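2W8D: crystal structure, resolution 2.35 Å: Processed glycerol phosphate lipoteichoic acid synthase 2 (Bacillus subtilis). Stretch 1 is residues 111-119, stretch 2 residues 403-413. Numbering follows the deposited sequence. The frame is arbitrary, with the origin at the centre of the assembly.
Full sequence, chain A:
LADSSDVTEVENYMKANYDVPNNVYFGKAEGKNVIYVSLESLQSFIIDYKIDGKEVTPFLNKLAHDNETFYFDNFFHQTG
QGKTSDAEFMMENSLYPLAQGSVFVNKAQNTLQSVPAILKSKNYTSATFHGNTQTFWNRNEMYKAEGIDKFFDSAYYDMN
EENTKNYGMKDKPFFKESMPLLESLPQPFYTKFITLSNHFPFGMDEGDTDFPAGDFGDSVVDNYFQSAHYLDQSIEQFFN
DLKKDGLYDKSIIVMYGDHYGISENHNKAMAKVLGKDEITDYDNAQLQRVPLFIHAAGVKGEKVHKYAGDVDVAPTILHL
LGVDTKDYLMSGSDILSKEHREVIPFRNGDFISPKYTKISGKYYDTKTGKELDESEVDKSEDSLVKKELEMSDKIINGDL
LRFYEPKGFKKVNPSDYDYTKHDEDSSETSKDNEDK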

# COMPACT_ATOMS: atom_id res chain seq x y z
N THR A 111 -21.54 0.84 1.68
CA THR A 111 -21.36 0.14 2.95
C THR A 111 -20.07 -0.69 2.90
O THR A 111 -19.87 -1.52 2.01
CB THR A 111 -22.58 -0.76 3.30
OG1 THR A 111 -23.78 0.05 3.44
CG2 THR A 111 -22.32 -1.55 4.59
N LEU A 112 -19.18 -0.45 3.86
CA LEU A 112 -17.89 -1.11 3.88
C LEU A 112 -17.66 -1.96 5.13
O LEU A 112 -18.27 -1.73 6.18
CB LEU A 112 -16.77 -0.07 3.71
CG LEU A 112 -16.76 0.70 2.39
CD1 LEU A 112 -15.61 1.64 2.41
CD2 LEU A 112 -16.69 -0.23 1.19
N GLN A 113 -16.78 -2.95 5.00
CA GLN A 113 -16.44 -3.81 6.13
C GLN A 113 -14.93 -3.86 6.25
O GLN A 113 -14.30 -4.90 6.06
CB GLN A 113 -17.13 -5.17 6.00
CG GLN A 113 -18.64 -4.97 5.84
CD GLN A 113 -19.43 -6.20 5.47
OE1 GLN A 113 -18.93 -7.09 4.81
NE2 GLN A 113 -20.71 -6.24 5.87
N SER A 114 -14.35 -2.70 6.54
CA SER A 114 -12.91 -2.52 6.59
C SER A 114 -12.19 -3.21 7.75
O SER A 114 -12.81 -3.55 8.77
CB SER A 114 -12.61 -1.03 6.71
OG SER A 114 -13.22 -0.32 5.65
N VAL A 115 -10.88 -3.35 7.60
CA VAL A 115 -9.98 -3.78 8.65
C VAL A 115 -10.11 -2.95 9.94
O VAL A 115 -10.37 -3.50 10.99
CB VAL A 115 -8.53 -3.80 8.14
CG1 VAL A 115 -7.62 -4.37 9.19
CG2 VAL A 115 -8.47 -4.66 6.86
N PRO A 116 -9.96 -1.61 9.86
CA PRO A 116 -10.18 -0.93 11.15
C PRO A 116 -11.52 -1.25 11.79
O PRO A 116 -11.60 -1.25 13.02
CB PRO A 116 -10.11 0.56 10.80
CG PRO A 116 -9.95 0.64 9.27
CD PRO A 116 -9.56 -0.70 8.78
N ALA A 117 -12.54 -1.54 11.00
CA ALA A 117 -13.86 -1.87 11.54
C ALA A 117 -13.93 -3.31 12.07
O ALA A 117 -14.52 -3.56 13.13
CB ALA A 117 -14.96 -1.60 10.54
N ILE A 118 -13.30 -4.24 11.34
CA ILE A 118 -13.18 -5.62 11.79
C ILE A 118 -12.51 -5.66 13.18
O ILE A 118 -13.01 -6.28 14.12
CB ILE A 118 -12.37 -6.49 10.78
CG1 ILE A 118 -13.14 -6.60 9.47
CG2 ILE A 118 -12.06 -7.90 11.38
CD1 ILE A 118 -12.45 -7.30 8.35
N LEU A 119 -11.40 -4.95 13.28
CA LEU A 119 -10.62 -4.89 14.49
C LEU A 119 -11.30 -4.25 15.72
O LEU A 119 -10.76 -4.35 16.81
CB LEU A 119 -9.27 -4.24 14.17
CG LEU A 119 -8.42 -5.19 13.32
CD1 LEU A 119 -7.06 -4.61 12.96
CD2 LEU A 119 -8.28 -6.53 14.07
N PHE A 403 -25.85 -6.20 1.89
CA PHE A 403 -26.58 -7.47 1.93
C PHE A 403 -25.73 -8.64 2.44
O PHE A 403 -26.12 -9.78 2.29
CB PHE A 403 -27.14 -7.79 0.54
CG PHE A 403 -27.86 -6.61 -0.11
CD1 PHE A 403 -29.03 -6.09 0.44
CD2 PHE A 403 -27.35 -6.03 -1.28
CE1 PHE A 403 -29.66 -5.02 -0.14
CE2 PHE A 403 -27.99 -4.96 -1.87
CZ PHE A 403 -29.13 -4.45 -1.30
N TYR A 404 -24.56 -8.35 3.02
CA TYR A 404 -23.70 -9.39 3.55
C TYR A 404 -23.32 -9.13 5.00
O TYR A 404 -22.78 -8.07 5.31
CB TYR A 404 -22.42 -9.48 2.73
CG TYR A 404 -21.59 -10.66 3.11
CD1 TYR A 404 -20.42 -10.52 3.84
CD2 TYR A 404 -22.02 -11.95 2.79
CE1 TYR A 404 -19.66 -11.62 4.20
CE2 TYR A 404 -21.29 -13.07 3.15
CZ TYR A 404 -20.11 -12.91 3.86
OH TYR A 404 -19.39 -14.04 4.21
N GLU A 405 -23.58 -10.10 5.87
CA GLU A 405 -23.14 -10.00 7.27
C GLU A 405 -22.15 -11.11 7.66
O GLU A 405 -22.53 -12.27 7.78
CB GLU A 405 -24.32 -10.02 8.24
CG GLU A 405 -25.64 -9.52 7.65
CD GLU A 405 -26.47 -8.75 8.66
OE1 GLU A 405 -27.61 -9.18 8.97
OE2 GLU A 405 -25.98 -7.70 9.15
N PRO A 406 -20.86 -10.74 7.84
CA PRO A 406 -19.85 -11.66 8.35
C PRO A 406 -20.09 -11.87 9.83
O PRO A 406 -20.78 -11.05 10.43
CB PRO A 406 -18.52 -10.91 8.12
CG PRO A 406 -18.86 -9.74 7.22
CD PRO A 406 -20.29 -9.41 7.55
N LYS A 407 -19.53 -12.92 10.41
CA LYS A 407 -19.95 -13.36 11.75
C LYS A 407 -19.55 -12.45 12.91
O LYS A 407 -20.34 -12.19 13.81
CB LYS A 407 -19.53 -14.82 12.05
CG LYS A 407 -20.71 -15.83 12.15
CD LYS A 407 -21.97 -15.23 12.80
CE LYS A 407 -22.02 -15.40 14.33
NZ LYS A 407 -23.05 -14.51 14.93
N GLY A 408 -18.31 -11.98 12.90
CA GLY A 408 -17.87 -11.16 14.01
C GLY A 408 -18.57 -9.83 13.90
O GLY A 408 -19.01 -9.26 14.89
N PHE A 409 -18.72 -9.39 12.66
CA PHE A 409 -18.83 -7.98 12.31
C PHE A 409 -20.04 -7.23 12.80
O PHE A 409 -21.18 -7.64 12.58
CB PHE A 409 -18.79 -7.85 10.80
CG PHE A 409 -18.49 -6.47 10.34
CD1 PHE A 409 -17.18 -6.00 10.38
CD2 PHE A 409 -19.50 -5.65 9.87
CE1 PHE A 409 -16.88 -4.72 9.98
CE2 PHE A 409 -19.22 -4.35 9.44
CZ PHE A 409 -17.91 -3.88 9.49
N LYS A 410 -19.77 -6.09 13.40
CA LYS A 410 -20.86 -5.17 13.66
C LYS A 410 -20.79 -3.95 12.73
O LYS A 410 -19.77 -3.25 12.63
CB LYS A 410 -20.93 -4.81 15.15
CG LYS A 410 -19.61 -4.29 15.72
CD LYS A 410 -19.70 -2.79 16.02
CE LYS A 410 -20.49 -2.53 17.34
NZ LYS A 410 -21.96 -2.42 17.13
N LYS A 411 -21.91 -3.74 12.03
CA LYS A 411 -22.10 -2.72 11.02
C LYS A 411 -21.56 -1.36 11.43
O LYS A 411 -21.79 -0.90 12.55
CB LYS A 411 -23.60 -2.63 10.69
CG LYS A 411 -24.01 -1.51 9.76
CD LYS A 411 -25.53 -1.48 9.63
CE LYS A 411 -26.09 -0.08 9.34
NZ LYS A 411 -25.60 0.50 8.04
N VAL A 412 -20.85 -0.71 10.52
CA VAL A 412 -20.36 0.64 10.77
C VAL A 412 -21.44 1.71 10.63
O VAL A 412 -22.21 1.67 9.69
CB VAL A 412 -19.12 0.95 9.92
CG1 VAL A 412 -18.79 2.45 9.93
CG2 VAL A 412 -18.00 0.21 10.48
N ASN A 413 -21.51 2.64 11.58
CA ASN A 413 -22.36 3.82 11.43
C ASN A 413 -21.53 5.10 11.18
O ASN A 413 -21.05 5.71 12.13
CB ASN A 413 -23.30 4.01 12.64
CG ASN A 413 -24.12 5.31 12.54
OD1 ASN A 413 -24.32 5.88 11.44
ND2 ASN A 413 -24.62 5.80 13.71
O HOH W 1 -20.48 -1.75 7.70
O HOH W 2 -17.65 -2.26 13.39

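The two stretches lie nearly 300 residues apart in the chain and bury 369 Å² between them. Stretch 1 runs from a loop into a short helix that begins at Val115. Stretch 2 has no regular helix or strand. One direct hydrogen bond, two bridging waters and a small apolar cluster around Phe409 join them.

Thr111 makes no contact. Leu112 contributes through its backbone, while the end of its side chain leads away from stretch 2. Its carbonyl accepts a hydrogen bond from water 1, with Leu112 O 2.7 Å from the water oxygen. The same water accepts from the backbone of Val412, whose N is 3.0 Å from it. The water thus links two main chains that do not bond directly here.

Gln113 is the main polar link. Its side chain is extended, with chi1 m and chi2 t, and this carries the amide to the backbone of Tyr404. Gln113 NE2 donates to Tyr404 O at 2.8 Å, with an N-H...acceptor angle of 162°, so the bond is short and close to straight. Gln113 OE1 lies at the edge of the Tyr404 ring, 3.9 Å from Tyr404 CD1, and packs 3.6 Å from Pro406 CG. The aliphatic part of the same side chain covers a face of Phe409. Gln113 CB sits 4.1 Å from the centroid of the Phe409 ring, 21° off the ring normal, in a CH-pi contact. Glutamine suits this place because it combines methylenes for the ring with an amide for the carbonyl.

Ser114 is at the N-cap position, but its side chain makes no capping bond; its OG is satisfied elsewhere in the structure. Ser114 O accepts from Ile118 N at 2.7 Å, a bond within the helical turn. The edge of the Phe409 ring lies against this turn. Val115 and Pro116 make no contact with stretch 2.

Ala117 points toward stretch 2. Its methyl meets two apolar side chains: Ala117 CB is 3.7 Å from Phe409 CE1 and 3.5 Å from Val412 CG2. The small side chain fits this close approach. Water 2 adds a second bridge, donating to Lys410 O at 2.5 Å from its oxygen and weakly to Ala117 O at 3.4 Å.

Ile118 closes the contact. Ile118 CG1 is 4.2 Å from Phe409 CD1, a looser apolar contact, and Ile118 N also lies near the ring edge. Leu119 is buried but does not reach stretch 2.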